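Local coordinates for gamma-glutamyltranspeptidase (Ggt) (Helicobacter pylori 26695, PDB 5BPK), which probably transfers or hydrolyses gamma-glutamyl groups as an Ntn-hydrolase, and here holds an acivicin-like inhibitor in its pocket, at residues L87-P92 with G162-I167. Sequence-based numbering, arbitrary orientation.
Sequences LVVGSP and GDVNAI
Pro-92 meets Asp-163 through two ring atoms: CD lies 3.2 Å from Asp-163 O, and CG touches Asp-163 CB. Pro-92 also touches Thr-1 and lines the inhibitor pocket. The flat polar groups turn elsewhere. Asp-163 OD2 is hydrogen-bonded to Ser-43 OG of the neighbouring chain, and the Asn-165 amide ND2 to His-3 O and to the same Ser-43 OG. The contact belongs to the Ntn-hydrolase fold, where strands 84-89 and 166-171 run antiparallel inside a sheet. Val-88 and Ile-167 form a hydrogen-bonded pair, with Val-88 N to Ile-167 O at 2.8 Å and Ile-167 N to Val-88 O at 2.9 Å. On the face that carries Val-88 and Ile-167, the two meet CB to CB and pack on Ser-5 of strand 2-8. On the other face Val-89 CG2 reaches Val-164 CG1 (3.8 Å) and Ala-166 CB, and helices 96-109 and 115-120 pack there. Past Val-88 and Ile-167 the paired backbone bonds between the segments stop. Gly-90 O is buried without a hydrogen-bond partner and meets Val-164 CA in a CA-H...O contact of 3.4 Å. Ser-91 OG, anti to its backbone N (chi1 -177°), accepts from Asp-163 N across the contact at 3.0 Å, nearly straight at 167°. It donates to a lone pair of Pro-92 O, in its own segment, at 2.7 Å.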
loop_
_atom_site.group_PDB
_atom_site.type_symbol
_atom_site.label_atom_id
_atom_site.label_comp_id
_atom_site.label_asym_id
_atom_site.label_seq_id
_atom_site.Cartn_x
_atom_site.Cartn_y
_atom_site.Cartn_z
ATOM N N LEU B 87 -5.368 -12.582 -11.453
ATOM C CA LEU B 87 -4.212 -11.905 -10.854
ATOM C C LEU B 87 -4.501 -11.410 -9.445
ATOM O O LEU B 87 -5.609 -10.970 -9.151
ATOM C CB LEU B 87 -3.782 -10.701 -11.700
ATOM C CG LEU B 87 -3.335 -10.962 -13.143
ATOM C CD1 LEU B 87 -3.227 -9.649 -13.938
ATOM C CD2 LEU B 87 -2.001 -11.727 -13.167
ATOM N N VAL B 88 -3.489 -11.490 -8.582
ATOM C CA VAL B 88 -3.494 -10.860 -7.265
ATOM C C VAL B 88 -2.265 -9.959 -7.242
ATOM O O VAL B 88 -1.137 -10.425 -7.413
ATOM C CB VAL B 88 -3.450 -11.900 -6.126
ATOM C CG1 VAL B 88 -3.750 -11.231 -4.766
ATOM C CG2 VAL B 88 -4.426 -13.041 -6.412
ATOM N N VAL B 89 -2.479 -8.660 -7.079
ATOM C CA VAL B 89 -1.405 -7.704 -7.284
ATOM C C VAL B 89 -1.544 -6.469 -6.391
ATOM O O VAL B 89 -2.636 -6.087 -5.994
ATOM C CB VAL B 89 -1.325 -7.321 -8.779
ATOM C CG1 VAL B 89 -2.592 -6.634 -9.218
ATOM C CG2 VAL B 89 -0.084 -6.493 -9.087
ATOM N N GLY B 90 -0.408 -5.869 -6.075
ATOM C CA GLY B 90 -0.352 -4.638 -5.301
ATOM C C GLY B 90 1.095 -4.236 -5.104
ATOM O O GLY B 90 2.009 -4.977 -5.493
ATOM N N SER B 91 1.298 -3.056 -4.519
ATOM C CA SER B 91 2.626 -2.502 -4.319
ATOM C C SER B 91 2.612 -1.367 -3.319
ATOM O O SER B 91 1.582 -0.705 -3.154
ATOM C CB SER B 91 3.152 -1.931 -5.645
ATOM O OG SER B 91 4.478 -1.441 -5.533
ATOM N N PRO B 92 3.754 -1.133 -2.657
ATOM C CA PRO B 92 4.010 0.127 -1.997
ATOM C C PRO B 92 4.484 1.190 -2.978
ATOM O O PRO B 92 4.630 0.915 -4.167
ATOM C CB PRO B 92 5.123 -0.238 -1.019
ATOM C CG PRO B 92 5.885 -1.287 -1.696
ATOM C CD PRO B 92 4.848 -2.094 -2.416
ATOM N N GLY B 162 8.413 0.973 -6.651
ATOM C CA GLY B 162 7.516 -0.110 -6.276
ATOM C C GLY B 162 8.188 -1.362 -5.764
ATOM O O GLY B 162 9.412 -1.525 -5.846
ATOM N N ASP B 163 7.352 -2.271 -5.269
ATOM C CA ASP B 163 7.796 -3.585 -4.805
ATOM C C ASP B 163 6.583 -4.513 -4.852
ATOM O O ASP B 163 5.876 -4.714 -3.874
ATOM C CB ASP B 163 8.408 -3.497 -3.405
ATOM C CG ASP B 163 8.868 -4.847 -2.875
ATOM O OD1 ASP B 163 8.904 -5.821 -3.655
ATOM O OD2 ASP B 163 9.169 -4.934 -1.673
ATOM N N VAL B 164 6.331 -5.029 -6.042
ATOM C CA VAL B 164 5.158 -5.823 -6.325
ATOM C C VAL B 164 5.367 -7.288 -5.958
ATOM O O VAL B 164 6.352 -7.903 -6.348
ATOM C CB VAL B 164 4.799 -5.739 -7.819
ATOM C CG1 VAL B 164 3.592 -6.653 -8.150
ATOM C CG2 VAL B 164 4.533 -4.288 -8.234
ATOM N N ASN B 165 4.429 -7.823 -5.184
ATOM C CA ASN B 165 4.314 -9.244 -4.963
ATOM C C ASN B 165 2.995 -9.649 -5.592
ATOM O O ASN B 165 1.938 -9.156 -5.193
ATOM C CB ASN B 165 4.387 -9.550 -3.473
ATOM C CG ASN B 165 5.728 -9.187 -2.904
ATOM O OD1 ASN B 165 6.752 -9.707 -3.358
ATOM N ND2 ASN B 165 5.749 -8.270 -1.937
ATOM N N ALA B 166 3.070 -10.504 -6.604
ATOM C CA ALA B 166 1.923 -10.798 -7.439
ATOM C C ALA B 166 1.790 -12.293 -7.743
ATOM O O ALA B 166 2.782 -13.033 -7.767
ATOM C CB ALA B 166 1.990 -9.986 -8.723
ATOM N N ILE B 167 0.548 -12.715 -7.961
ATOM C CA ILE B 167 0.210 -14.096 -8.299
ATOM C C ILE B 167 -0.671 -14.107 -9.532
ATOM O O ILE B 167 -1.567 -13.262 -9.664
ATOM C CB ILE B 167 -0.546 -14.814 -7.151
ATOM C CG1 ILE B 167 0.300 -14.881 -5.886
ATOM C CG2 ILE B 167 -0.983 -16.213 -7.580
ATOM C CD1 ILE B 167 -0.496 -15.254 -4.613
#